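Side-chain contacts in phosphatase YwpJ (Bacillus subtilis, PDB 1NRW), which removes phosphate in vitro from phosphorylated five- and six-carbon sugars and nucleotide monophosphates, and less readily from FMN, with magnesium as cofactor: residues K87-D92 / E196-V201; W96-S99 / Y103-V106. One frame throughout, in Å; residues are numbered along the deposited sequence.

Overall arrangement
From the N terminus, the chain first builds part of the core sheet that carries strand 6-10, which ends in the probable nucleophile Asp10, then enters the second domain at helix 87-99. Contact 1 starts on the first residues of this helix and closes a long loop, 103 residues lying between its segments, when the chain comes back along strand 198-201. Contact 2 lies wholly within that loop: after three intervening residues, the last turn of the same helix meets strand 103-108. The centres are about 13 Å apart. Each contact joins helix 87-99 to the six-stranded sheet, contact 1 at edge strand 198-201, contact 2 at the inner strand 103-108.

Contact 1: residues K87-D92 / E196-V201; sequences KKRAYD and EDLTLV
Asp197 OD2 accepts the N-H of Arg89 NE at 2.8 Å, with an N-H...O angle of 170°. Asp197 OD1 takes the N-H of Arg89 NH2, also at 2.8 Å and nearly as straight. This is a bidentate, side-on salt bridge between helix 87-99 and the approach to strand 198-201, an edge strand of the sheet in the second, alpha/beta domain that Cof-type HAD phosphatases carry as a cap. Its geometry is that of a well-matched ion pair: the guanidinium and carboxylate planes are 22° apart, both oxygens use their syn lone pairs, and both lie close to the guanidinium plane. Two bonds to two different nitrogens restrict rotation of either flat group.

The arginine reaches this position by a bent route. CG is anti to the backbone N (chi1 169°), and the chain then bends at chi2 and again at chi3, which turns the NE side of the guanidinium toward the carboxylate. Asp197 meets it from the position just before the strand, and its backbone pairs with Arg213.

The next residue, Leu198, supplies the apolar half of the contact. Its CB points toward the helix, and its two methyls touch successive parts of the arginine: CD2 lies 3.8 Å from Arg89 CG, while CD1 is 3.6 Å from Arg89 NE. Tyr192, from helix 182-192, touches both Arg89 and Leu198, so a second helix borders the pair. Arg89 and Asp197 are both partly exposed, and the methyl over one guanidinium face may shield the pair somewhat from water. Leu198 CD1 stands over that face toward its rim, 3.8 Å from Arg89 CZ.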
loop_
_atom_site.group_PDB
_atom_site.type_symbol
_atom_site.label_atom_id
_atom_site.label_comp_id
_atom_site.label_asym_id
_atom_site.label_seq_id
_atom_site.Cartn_x
_atom_site.Cartn_y
_atom_site.Cartn_z
ATOM N N LYS A 87 -18.792 -1.261 10.207
ATOM C CA LYS A 87 -19.688 -0.637 9.237
ATOM C C LYS A 87 -20.239 0.734 9.610
ATOM O O LYS A 87 -20.378 1.598 8.748
ATOM C CB LYS A 87 -20.839 -1.585 8.890
ATOM C CG LYS A 87 -20.422 -2.698 7.945
ATOM C CD LYS A 87 -21.619 -3.447 7.391
ATOM C CE LYS A 87 -21.190 -4.447 6.328
ATOM N NZ LYS A 87 -20.208 -5.435 6.853
ATOM N N LYS A 88 -20.553 0.948 10.881
ATOM C CA LYS A 88 -21.068 2.249 11.286
ATOM C C LYS A 88 -19.973 3.303 11.201
ATOM O O LYS A 88 -20.234 4.452 10.846
ATOM C CB LYS A 88 -21.649 2.181 12.698
ATOM C CG LYS A 88 -22.999 1.494 12.739
ATOM C CD LYS A 88 -23.615 1.516 14.126
ATOM C CE LYS A 88 -25.056 1.039 14.073
ATOM N NZ LYS A 88 -25.165 -0.294 13.413
ATOM N N ARG A 89 -18.745 2.909 11.520
ATOM C CA ARG A 89 -17.619 3.828 11.444
ATOM C C ARG A 89 -17.318 4.110 9.969
ATOM O O ARG A 89 -16.983 5.232 9.600
ATOM C CB ARG A 89 -16.391 3.227 12.138
ATOM C CG ARG A 89 -15.097 3.990 11.897
ATOM C CD ARG A 89 -15.202 5.447 12.321
ATOM N NE ARG A 89 -14.486 5.713 13.564
ATOM C CZ ARG A 89 -14.332 6.924 14.092
ATOM N NH1 ARG A 89 -14.848 7.983 13.485
ATOM N NH2 ARG A 89 -13.646 7.076 15.217
ATOM N N ALA A 90 -17.446 3.087 9.128
ATOM C CA ALA A 90 -17.195 3.251 7.697
ATOM C C ALA A 90 -18.234 4.212 7.122
ATOM O O ALA A 90 -17.913 5.083 6.309
ATOM C CB ALA A 90 -17.272 1.902 6.985
ATOM N N TYR A 91 -19.482 4.053 7.553
ATOM C CA TYR A 91 -20.555 4.922 7.080
ATOM C C TYR A 91 -20.225 6.363 7.448
ATOM O O TYR A 91 -20.355 7.279 6.635
ATOM C CB TYR A 91 -21.884 4.532 7.728
ATOM C CG TYR A 91 -23.072 5.277 7.160
ATOM C CD1 TYR A 91 -23.771 4.777 6.060
ATOM C CD2 TYR A 91 -23.484 6.492 7.707
ATOM C CE1 TYR A 91 -24.858 5.469 5.518
ATOM C CE2 TYR A 91 -24.567 7.194 7.173
ATOM C CZ TYR A 91 -25.247 6.676 6.081
ATOM O OH TYR A 91 -26.314 7.368 5.551
ATOM N N ASP A 92 -19.792 6.548 8.687
ATOM C CA ASP A 92 -19.437 7.856 9.213
ATOM C C ASP A 92 -18.329 8.506 8.386
ATOM O O ASP A 92 -18.435 9.662 7.981
ATOM C CB ASP A 92 -18.979 7.704 10.665
ATOM C CG ASP A 92 -19.173 8.964 11.473
ATOM O OD1 ASP A 92 -18.611 10.014 11.091
ATOM O OD2 ASP A 92 -19.894 8.900 12.494
ATOM N N GLU A 196 -8.959 6.079 18.184
ATOM C CA GLU A 196 -8.330 4.851 18.654
ATOM C C GLU A 196 -8.837 3.572 17.997
ATOM O O GLU A 196 -8.228 2.514 18.146
ATOM C CB GLU A 196 -8.481 4.754 20.174
ATOM C CG GLU A 196 -8.079 6.033 20.890
ATOM C CD GLU A 196 -7.096 5.795 22.016
ATOM O OE1 GLU A 196 -6.015 5.225 21.749
ATOM O OE2 GLU A 196 -7.399 6.181 23.165
ATOM N N ASP A 197 -9.948 3.666 17.274
ATOM C CA ASP A 197 -10.510 2.500 16.603
ATOM C C ASP A 197 -10.041 2.428 15.150
ATOM O O ASP A 197 -10.447 1.540 14.405
ATOM C CB ASP A 197 -12.042 2.551 16.645
ATOM C CG ASP A 197 -12.609 3.783 15.957
ATOM O OD1 ASP A 197 -12.111 4.897 16.222
ATOM O OD2 ASP A 197 -13.556 3.641 15.154
ATOM N N LEU A 198 -9.172 3.354 14.760
ATOM C CA LEU A 198 -8.680 3.398 13.385
ATOM C C LEU A 198 -7.172 3.558 13.267
ATOM O O LEU A 198 -6.494 3.940 14.222
ATOM C CB LEU A 198 -9.336 4.566 12.644
ATOM C CG LEU A 198 -10.859 4.584 12.517
ATOM C CD1 LEU A 198 -11.307 5.927 11.935
ATOM C CD2 LEU A 198 -11.314 3.426 11.639
ATOM N N THR A 199 -6.661 3.253 12.077
ATOM C CA THR A 199 -5.248 3.416 11.757
ATOM C C THR A 199 -5.240 4.504 10.675
ATOM O O THR A 199 -5.940 4.385 9.665
ATOM C CB THR A 199 -4.619 2.123 11.182
ATOM O OG1 THR A 199 -4.497 1.139 12.219
ATOM C CG2 THR A 199 -3.236 2.410 10.611
ATOM N N LEU A 200 -4.483 5.572 10.905
ATOM C CA LEU A 200 -4.394 6.673 9.948
ATOM C C LEU A 200 -2.986 6.786 9.376
ATOM O O LEU A 200 -2.015 6.935 10.120
ATOM C CB LEU A 200 -4.770 7.999 10.622
ATOM C CG LEU A 200 -4.458 9.282 9.827
ATOM C CD1 LEU A 200 -5.308 9.335 8.564
ATOM C CD2 LEU A 200 -4.727 10.506 10.695
ATOM N N VAL A 201 -2.882 6.709 8.052
ATOM C CA VAL A 201 -1.596 6.824 7.370
ATOM C C VAL A 201 -1.766 7.593 6.062
ATOM O O VAL A 201 -2.846 8.104 5.764
ATOM C CB VAL A 201 -0.983 5.432 7.039
ATOM C CG1 VAL A 201 -0.754 4.645 8.317
ATOM C CG2 VAL A 201 -1.893 4.667 6.082
#

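Contact 2: residues W96-S99 / Y103-V106; sequences WLES and YYEV
Tyr104 contributes the most buried surface, and its ring reaches from the strand to the helix, where Glu98 and Leu97 meet it. Tyr104 OH donates to Glu98 OE1 at 2.5 Å, a very short bond. OE1 lies at the ring edge, near the ring plane, and the carboxylate plane is turned 26° from that of the ring. The acceptor has a second donor, the backbone N-H of Phe160, while Glu98 OE2 is bonded to the hydroxyl of Ser159. These added bonds tie the carboxylate to the 159-160 loop and probably hold it in position for the tyrosine. Two donors on OE1, the Tyr104 hydroxyl and the Phe160 N-H, would be expected to favour the ionised carboxylate.

The glutamate reaches the hydroxyl along an extended chain, with CG anti to the backbone N (chi1 -174°). Its aliphatic part runs beside the ring, and Glu98 CB comes within 3.7 Å of Tyr104 CE2.

In the fold, this is a tight helix-to-strand connection: three residues separate the end of helix 87-99 from strand 103-108, and the helix packs back against the sheet of the cap domain. The backbones come close here: Leu97 CA and Tyr104 CA are 7.1 Å apart. Both CB atoms point across the contact. Tyr104 CG sits between its backbone N and carbonyl carbon (chi1 69°), and the ring extends from there toward Glu98. Leu97 packs beside the root of that side chain, and also touches Ile175 on the adjacent strand 172-178. Across the interface its methyl CD1 lies 4.1 Å from Tyr104 CB.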
loop_
_atom_site.group_PDB
_atom_site.type_symbol
_atom_site.label_atom_id
_atom_site.label_comp_id
_atom_site.label_asym_id
_atom_site.label_seq_id
_atom_site.Cartn_x
_atom_site.Cartn_y
_atom_site.Cartn_z
ATOM N N TRP A 96 -18.740 11.695 5.621
ATOM C CA TRP A 96 -17.955 12.910 5.817
ATOM C C TRP A 96 -17.098 13.237 4.590
ATOM O O TRP A 96 -17.100 14.372 4.109
ATOM C CB TRP A 96 -17.053 12.775 7.050
ATOM C CG TRP A 96 -16.325 14.050 7.381
ATOM C CD1 TRP A 96 -16.856 15.170 7.956
ATOM C CD2 TRP A 96 -14.952 14.357 7.097
ATOM N NE1 TRP A 96 -15.900 16.157 8.044
ATOM C CE2 TRP A 96 -14.723 15.685 7.525
ATOM C CE3 TRP A 96 -13.894 13.640 6.522
ATOM C CZ2 TRP A 96 -13.479 16.312 7.392
ATOM C CZ3 TRP A 96 -12.653 14.267 6.391
ATOM C CH2 TRP A 96 -12.460 15.589 6.825
ATOM N N LEU A 97 -16.365 12.247 4.084
ATOM C CA LEU A 97 -15.514 12.467 2.918
ATOM C C LEU A 97 -16.310 12.959 1.715
ATOM O O LEU A 97 -15.894 13.883 1.018
ATOM C CB LEU A 97 -14.774 11.179 2.537
ATOM C CG LEU A 97 -13.698 10.707 3.518
ATOM C CD1 LEU A 97 -13.170 9.340 3.096
ATOM C CD2 LEU A 97 -12.573 11.730 3.563
ATOM N N GLU A 98 -17.456 12.338 1.470
ATOM C CA GLU A 98 -18.277 12.720 0.330
ATOM C C GLU A 98 -18.904 14.099 0.513
ATOM O O GLU A 98 -18.904 14.909 -0.409
ATOM C CB GLU A 98 -19.360 11.664 0.092
ATOM C CG GLU A 98 -20.193 11.890 -1.156
ATOM C CD GLU A 98 -21.080 10.703 -1.476
ATOM O OE1 GLU A 98 -20.547 9.657 -1.908
ATOM O OE2 GLU A 98 -22.309 10.816 -1.287
ATOM N N SER A 99 -19.422 14.373 1.704
ATOM C CA SER A 99 -20.051 15.665 1.965
ATOM C C SER A 99 -19.037 16.806 1.938
ATOM O O SER A 99 -19.389 17.946 1.625
ATOM C CB SER A 99 -20.768 15.654 3.320
ATOM O OG SER A 99 -19.853 15.608 4.402
ATOM N N TYR A 103 -11.990 13.338 -2.774
ATOM C CA TYR A 103 -12.099 12.239 -3.726
ATOM C C TYR A 103 -11.861 11.056 -2.793
ATOM O O TYR A 103 -11.128 11.190 -1.810
ATOM C CB TYR A 103 -10.964 12.233 -4.758
ATOM C CG TYR A 103 -10.962 13.336 -5.787
ATOM C CD1 TYR A 103 -12.034 14.218 -5.912
ATOM C CD2 TYR A 103 -9.866 13.502 -6.637
ATOM C CE1 TYR A 103 -12.009 15.246 -6.856
ATOM C CE2 TYR A 103 -9.833 14.521 -7.583
ATOM C CZ TYR A 103 -10.904 15.391 -7.684
ATOM O OH TYR A 103 -10.854 16.422 -8.596
ATOM N N TYR A 104 -12.462 9.908 -3.071
ATOM C CA TYR A 104 -12.222 8.762 -2.206
ATOM C C TYR A 104 -12.353 7.432 -2.926
ATOM O O TYR A 104 -13.015 7.326 -3.960
ATOM C CB TYR A 104 -13.140 8.821 -0.968
ATOM C CG TYR A 104 -14.615 8.607 -1.231
ATOM C CD1 TYR A 104 -15.148 7.318 -1.313
ATOM C CD2 TYR A 104 -15.479 9.689 -1.396
ATOM C CE1 TYR A 104 -16.504 7.112 -1.549
ATOM C CE2 TYR A 104 -16.839 9.497 -1.635
ATOM C CZ TYR A 104 -17.342 8.206 -1.711
ATOM O OH TYR A 104 -18.681 8.004 -1.950
ATOM N N GLU A 105 -11.682 6.421 -2.387
ATOM C CA GLU A 105 -11.711 5.085 -2.959
ATOM C C GLU A 105 -11.939 4.133 -1.795
ATOM O O GLU A 105 -11.304 4.266 -0.748
ATOM C CB GLU A 105 -10.380 4.770 -3.650
ATOM C CG GLU A 105 -10.045 5.733 -4.788
ATOM C CD GLU A 105 -8.732 5.402 -5.476
ATOM O OE1 GLU A 105 -8.137 4.345 -5.167
ATOM O OE2 GLU A 105 -8.298 6.199 -6.335
ATOM N N VAL A 106 -12.854 3.187 -1.979
ATOM C CA VAL A 106 -13.176 2.226 -0.928
ATOM C C VAL A 106 -12.712 0.830 -1.323
ATOM O O VAL A 106 -13.264 0.204 -2.231
ATOM C CB VAL A 106 -14.700 2.196 -0.652
ATOM C CG1 VAL A 106 -14.993 1.340 0.577
ATOM C CG2 VAL A 106 -15.222 3.620 -0.438
#